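Local coordinates for IscA (Thermosynechococcus elongatus, PDB 1X0G), which binds a [2Fe-2S] cluster and probably serves as a scaffold on which iron-sulphur clusters are assembled, at residues 39-44 and 103-108; 30-35 and 72-77. All coordinates share one frame; numbering follows the deposited sequence.

Contact 1 (39-44 and 103-108); sequences DWRYDL and CGMAFR. With FES (Fe2/s2 (inorganic) cluster), chain H.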
loop_
_atom_site.group_PDB
_atom_site.type_symbol
_atom_site.label_atom_id
_atom_site.label_comp_id
_atom_site.label_asym_id
_atom_site.label_seq_id
_atom_site.Cartn_x
_atom_site.Cartn_y
_atom_site.Cartn_z
ATOM N N ASP C 39 5.710 -7.750 -0.024
ATOM C CA ASP C 39 5.321 -6.549 0.707
ATOM C C ASP C 39 6.183 -5.397 0.314
ATOM O O ASP C 39 5.712 -4.310 0.168
ATOM C CB ASP C 39 5.428 -6.728 2.240
ATOM C CG ASP C 39 4.320 -7.590 2.845
ATOM O OD1 ASP C 39 3.071 -7.566 2.551
ATOM O OD2 ASP C 39 4.818 -8.303 3.717
ATOM N N TRP C 40 7.471 -5.649 0.209
ATOM C CA TRP C 40 8.430 -4.579 0.099
ATOM C C TRP C 40 9.318 -4.953 -1.060
ATOM O O TRP C 40 9.661 -6.133 -1.190
ATOM C CB TRP C 40 9.245 -4.496 1.386
ATOM C CG TRP C 40 8.465 -4.080 2.616
ATOM C CD1 TRP C 40 8.146 -4.889 3.709
ATOM C CD2 TRP C 40 7.897 -2.802 2.910
ATOM N NE1 TRP C 40 7.458 -4.177 4.630
ATOM C CE2 TRP C 40 7.305 -2.891 4.189
ATOM C CE3 TRP C 40 7.901 -1.575 2.265
ATOM C CZ2 TRP C 40 6.639 -1.816 4.795
ATOM C CZ3 TRP C 40 7.223 -0.498 2.857
ATOM C CH2 TRP C 40 6.610 -0.627 4.119
ATOM N N ARG C 41 9.617 -4.013 -1.937
ATOM C CA ARG C 41 10.668 -4.190 -2.941
ATOM C C ARG C 41 11.858 -3.474 -2.395
ATOM O O ARG C 41 11.712 -2.414 -1.766
ATOM C CB ARG C 41 10.236 -3.500 -4.205
ATOM C CG ARG C 41 10.831 -3.962 -5.576
ATOM C CD ARG C 41 11.168 -2.659 -6.247
ATOM N NE ARG C 41 12.097 -2.593 -7.378
ATOM C CZ ARG C 41 12.002 -3.316 -8.502
ATOM N NH1 ARG C 41 11.046 -4.279 -8.642
ATOM N NH2 ARG C 41 12.890 -3.081 -9.499
ATOM N N TYR C 42 13.043 -4.047 -2.559
ATOM C CA TYR C 42 14.252 -3.289 -2.281
ATOM C C TYR C 42 14.384 -2.165 -3.244
ATOM O O TYR C 42 13.944 -2.249 -4.446
ATOM C CB TYR C 42 15.458 -4.117 -2.548
ATOM C CG TYR C 42 15.510 -5.251 -1.676
ATOM C CD1 TYR C 42 15.064 -6.473 -2.113
ATOM C CD2 TYR C 42 15.987 -5.107 -0.378
ATOM C CE1 TYR C 42 15.010 -7.529 -1.269
ATOM C CE2 TYR C 42 15.963 -6.195 0.475
ATOM C CZ TYR C 42 15.448 -7.389 0.015
ATOM O OH TYR C 42 15.436 -8.451 0.835
ATOM N N ASP C 43 15.029 -1.114 -2.782
ATOM C CA ASP C 43 15.350 -0.035 -3.688
ATOM C C ASP C 43 16.797 0.439 -3.484
ATOM O O ASP C 43 17.252 0.859 -2.349
ATOM C CB ASP C 43 14.365 1.087 -3.491
ATOM C CG ASP C 43 14.751 2.296 -4.283
ATOM O OD1 ASP C 43 13.975 2.650 -5.204
ATOM O OD2 ASP C 43 15.866 2.872 -4.048
ATOM N N LEU C 44 17.528 0.405 -4.580
ATOM C CA LEU C 44 18.906 0.704 -4.527
ATOM C C LEU C 44 19.226 1.905 -5.332
ATOM O O LEU C 44 18.896 1.963 -6.482
ATOM C CB LEU C 44 19.631 -0.449 -5.138
ATOM C CG LEU C 44 19.688 -1.719 -4.285
ATOM C CD1 LEU C 44 20.330 -2.861 -5.091
ATOM C CD2 LEU C 44 20.454 -1.542 -2.947
ATOM N N CYS C 103 11.092 -13.643 -8.347
ATOM C CA CYS C 103 12.217 -13.037 -9.103
ATOM C C CYS C 103 13.252 -12.434 -8.151
ATOM O O CYS C 103 14.264 -11.884 -8.556
ATOM C CB CYS C 103 11.665 -11.943 -10.035
ATOM S SG CYS C 103 11.559 -10.362 -9.182
ATOM N N GLY C 104 12.946 -12.491 -6.861
ATOM C CA GLY C 104 13.882 -12.115 -5.804
ATOM C C GLY C 104 13.872 -10.646 -5.410
ATOM O O GLY C 104 14.456 -10.301 -4.367
ATOM N N MET C 105 13.261 -9.776 -6.221
ATOM C CA MET C 105 13.332 -8.350 -5.936
ATOM C C MET C 105 12.523 -7.972 -4.698
ATOM O O MET C 105 12.789 -6.973 -4.044
ATOM C CB MET C 105 12.908 -7.504 -7.156
ATOM C CG MET C 105 13.823 -7.656 -8.464
ATOM S SD MET C 105 15.620 -7.519 -8.093
ATOM C CE MET C 105 16.259 -9.212 -7.906
ATOM N N ALA C 106 11.537 -8.788 -4.387
ATOM C CA ALA C 106 10.554 -8.465 -3.410
ATOM C C ALA C 106 10.532 -9.487 -2.261
ATOM O O ALA C 106 10.704 -10.704 -2.489
ATOM C CB ALA C 106 9.182 -8.459 -4.124
ATOM N N PHE C 107 10.218 -9.045 -1.052
ATOM C CA PHE C 107 9.973 -10.000 0.015
ATOM C C PHE C 107 8.820 -9.663 0.936
ATOM O O PHE C 107 8.481 -8.506 1.054
ATOM C CB PHE C 107 11.172 -10.083 0.850
ATOM C CG PHE C 107 11.501 -8.822 1.517
ATOM C CD1 PHE C 107 11.271 -8.672 2.866
ATOM C CD2 PHE C 107 12.082 -7.794 0.825
ATOM C CE1 PHE C 107 11.638 -7.514 3.539
ATOM C CE2 PHE C 107 12.401 -6.650 1.446
ATOM C CZ PHE C 107 12.206 -6.496 2.825
ATOM N N ARG C 108 8.201 -10.666 1.586
ATOM C CA ARG C 108 7.210 -10.362 2.682
ATOM C C ARG C 108 7.874 -10.500 4.022
ATOM O O ARG C 108 8.906 -11.141 4.095
ATOM C CB ARG C 108 5.859 -11.128 2.605
ATOM C CG ARG C 108 5.727 -12.298 1.621
ATOM C CD ARG C 108 4.288 -12.701 1.418
ATOM N NE ARG C 108 3.705 -12.164 0.178
ATOM C CZ ARG C 108 2.813 -12.809 -0.613
ATOM N NH1 ARG C 108 2.371 -14.043 -0.312
ATOM N NH2 ARG C 108 2.372 -12.233 -1.742
HETATM FE FE1 FES H . 9.650 -10.655 -7.936
HETATM FE FE2 FES H . 7.112 -9.942 -8.913
HETATM S S1 FES H . 8.016 -11.833 -8.522
HETATM S S2 FES H . 8.559 -8.722 -7.988
#
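The phenol ring of Y42 carries F107 over one face: CE2 of F107 lies 3.4 Å from CZ of Y42, displaced toward the rim, so the rings, planes 29° apart, barely overlap. At the edge of the Y42 ring sit the carbonyl oxygens of G104 and M105, M105 O being 3.0 Å from CD1 of Y42. F107 offers one face to CB of W40, a CH-pi contact of 4.2 Å from CB to the ring centroid, while the indole ring meets it obliquely. CB of M105 lies over one face of the R41 guanidinium. CG of F107 takes the crowded place between backbone N and carbonyl carbon (chi1 63°), and W40, Y42 and F107 form an aromatic cluster.

Backbone bonds join the antiparallel strands. F107 N donates to W40 O (3.0 Å) nearly along the C=O axis, and Y42 N reaches M105 O in the same way. F107 O is gripped twice: W40 N approaches in the carbonyl plane and D39 N from above it; D39 and W40 both face F107, a classic beta bulge. R41 and A106 form a non-hydrogen-bonded pair, and the methyl of A106 lies on the cluster side, 3.9 Å from S2. C103 SG binds FE1 at 2.3 Å and accepts a bond from M105 N at 3.5 Å, which would help to orient the sulphur; SG of C101 binds the same iron.

Strand 106-108 lies between strands 40-46 and 99-100; W40 packs on L73 and Y42 on L74 of helix 71-74, and the ring of F92 from strand 89-93 stacks on Y42.

Contact 2 (30-35 and 72-77); sequences IQVQPS and ELLRGL. With NA (sodium ion), chain G.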
loop_
_atom_site.group_PDB
_atom_site.type_symbol
_atom_site.label_atom_id
_atom_site.label_comp_id
_atom_site.label_asym_id
_atom_site.label_seq_id
_atom_site.Cartn_x
_atom_site.Cartn_y
_atom_site.Cartn_z
ATOM N N ILE C 30 20.324 2.005 0.315
ATOM C CA ILE C 30 19.284 0.991 0.310
ATOM C C ILE C 30 18.068 1.433 1.140
ATOM O O ILE C 30 18.162 2.054 2.253
ATOM C CB ILE C 30 19.792 -0.288 0.867
ATOM C CG1 ILE C 30 21.036 -0.699 0.159
ATOM C CG2 ILE C 30 18.861 -1.486 0.534
ATOM C CD1 ILE C 30 21.466 -2.058 0.705
ATOM N N GLN C 31 16.908 1.181 0.550
ATOM C CA GLN C 31 15.653 1.436 1.261
ATOM C C GLN C 31 14.647 0.419 0.696
ATOM O O GLN C 31 15.064 -0.377 -0.184
ATOM C CB GLN C 31 15.250 2.885 1.123
ATOM C CG GLN C 31 14.504 3.251 -0.090
ATOM C CD GLN C 31 14.164 4.726 -0.120
ATOM O OE1 GLN C 31 14.310 5.429 0.886
ATOM N NE2 GLN C 31 13.747 5.223 -1.270
ATOM N N VAL C 32 13.388 0.417 1.164
ATOM C CA VAL C 32 12.346 -0.432 0.585
ATOM C C VAL C 32 11.214 0.377 0.061
ATOM O O VAL C 32 11.106 1.521 0.360
ATOM C CB VAL C 32 11.714 -1.371 1.647
ATOM C CG1 VAL C 32 12.711 -2.236 2.236
ATOM C CG2 VAL C 32 11.008 -0.577 2.738
ATOM N N GLN C 33 10.288 -0.241 -0.643
ATOM C CA GLN C 33 9.158 0.477 -1.238
ATOM C C GLN C 33 8.038 -0.531 -1.260
ATOM O O GLN C 33 8.314 -1.658 -1.543
ATOM C CB GLN C 33 9.517 0.637 -2.647
ATOM C CG GLN C 33 9.250 1.936 -3.210
ATOM C CD GLN C 33 8.699 1.758 -4.672
ATOM O OE1 GLN C 33 9.302 0.960 -5.486
ATOM N NE2 GLN C 33 7.543 2.479 -5.015
ATOM N N PRO C 34 6.795 -0.179 -0.969
ATOM C CA PRO C 34 5.727 -1.155 -1.006
ATOM C C PRO C 34 5.740 -1.870 -2.327
ATOM O O PRO C 34 6.145 -1.284 -3.299
ATOM C CB PRO C 34 4.472 -0.307 -1.007
ATOM C CG PRO C 34 4.885 0.971 -0.335
ATOM C CD PRO C 34 6.332 1.167 -0.592
ATOM N N SER C 35 5.274 -3.121 -2.396
ATOM C CA SER C 35 5.502 -3.949 -3.549
ATOM C C SER C 35 4.224 -4.691 -3.977
ATOM O O SER C 35 3.365 -5.021 -3.185
ATOM C CB SER C 35 6.592 -4.935 -3.237
ATOM O OG SER C 35 6.733 -5.811 -4.345
ATOM N N GLU C 72 14.786 -2.138 10.422
ATOM C CA GLU C 72 14.164 -3.334 10.956
ATOM C C GLU C 72 13.953 -4.352 9.844
ATOM O O GLU C 72 14.083 -5.573 10.029
ATOM C CB GLU C 72 12.812 -2.963 11.546
ATOM C CG GLU C 72 12.470 -1.425 11.487
ATOM C CD GLU C 72 11.529 -0.967 12.666
ATOM O OE1 GLU C 72 10.733 -1.806 13.180
ATOM O OE2 GLU C 72 11.577 0.221 13.080
ATOM N N LEU C 73 13.617 -3.843 8.674
ATOM C CA LEU C 73 13.394 -4.704 7.544
ATOM C C LEU C 73 14.691 -5.208 6.891
ATOM O O LEU C 73 14.623 -6.190 6.144
ATOM C CB LEU C 73 12.531 -4.032 6.513
ATOM C CG LEU C 73 11.168 -3.555 6.991
ATOM C CD1 LEU C 73 10.583 -2.692 5.828
ATOM C CD2 LEU C 73 10.278 -4.694 7.199
ATOM N N LEU C 74 15.847 -4.603 7.196
ATOM C CA LEU C 74 17.049 -4.809 6.381
ATOM C C LEU C 74 18.252 -5.232 7.170
ATOM O O LEU C 74 19.241 -5.632 6.549
ATOM C CB LEU C 74 17.455 -3.552 5.587
ATOM C CG LEU C 74 16.513 -2.991 4.521
ATOM C CD1 LEU C 74 17.011 -1.708 3.913
ATOM C CD2 LEU C 74 16.063 -3.948 3.405
ATOM N N ARG C 75 18.212 -5.102 8.504
ATOM C CA ARG C 75 19.324 -5.512 9.374
ATOM C C ARG C 75 19.920 -6.853 8.894
ATOM O O ARG C 75 19.195 -7.835 8.789
ATOM C CB ARG C 75 18.821 -5.632 10.801
ATOM C CG ARG C 75 19.943 -5.841 11.875
ATOM C CD ARG C 75 19.561 -5.319 13.289
ATOM N NE ARG C 75 18.946 -3.963 13.239
ATOM C CZ ARG C 75 19.608 -2.807 13.413
ATOM N NH1 ARG C 75 20.917 -2.811 13.677
ATOM N NH2 ARG C 75 18.963 -1.639 13.328
ATOM N N GLY C 76 21.217 -6.900 8.563
ATOM C CA GLY C 76 21.835 -8.168 8.147
ATOM C C GLY C 76 21.576 -8.642 6.709
ATOM O O GLY C 76 21.993 -9.738 6.294
ATOM N N LEU C 77 20.910 -7.826 5.915
ATOM C CA LEU C 77 20.844 -8.108 4.506
ATOM C C LEU C 77 22.269 -8.350 3.981
ATOM O O LEU C 77 23.238 -7.688 4.376
ATOM C CB LEU C 77 20.293 -6.901 3.797
ATOM C CG LEU C 77 20.064 -7.042 2.336
ATOM C CD1 LEU C 77 18.855 -7.950 2.221
ATOM C CD2 LEU C 77 19.772 -5.634 1.807
HETATM NA NA NA G . 1.650 -6.727 -2.584
HETATM O O HOH W 1 0.064 -6.144 -3.904
#
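The carbonyl oxygen of S35, just past the end of strand 27-34, is gripped once, by a sodium ion, at 2.5 Å from O to NA. One water lies 2.1 Å from the ion, and the three further ligands are the carbonyl oxygens of E36 and G38 and that of E36 of the third subunit, so the ion bridges two chains.

No hydrogen bond joins 30-35 to 72-77, and the contact is wholly apolar. L74 holds its two methyls against different neighbours on the strand: CD1 meets CG2 of I30 at 3.9 Å, and CD2 meets CG1 of V32 as the two side chains slide past each other in opposite directions. The other branch of V32, CG2, lies 3.8 Å from CD1 of L73, whose side chain crosses it at about a right angle. At the far end I30 and L77 touch tip to tip, CD1 to CD2. L77 is brought there by a type II turn from L74, closed by L77 N to L74 O at 2.8 Å, with G76 at positive phi.

Helix 71-74 and the turn after it thereby cover one face of strand 27-34 at I30 and V32; the flanking strands, 40-46 and 62-66, supply W40, Y42, L44 and I66 to the same apolar layer.

In the fold
Contacts 1 and 2 have centres 8 Å apart and interlock along the chain, in the order 30-35, 39-44, 72-77, 103-108. The consecutive strands 27-34 and 40-46 are antiparallel neighbours in one mixed sheet, and each contact uses one of them. Probable backbone hydrogen bonds join them, D43 N to Q31 O and R41 N to Q33 O, both 2.7 Å. Contact 1 extends the sheet to strand 106-108 and the cluster-binding residues, whereas contact 2 places helix 71-74 on it. The loop between the two strands carries C37, another cluster-binding residue, and the sodium site, so the metal sites gather at this end of the sheet, where the third subunit also meets it.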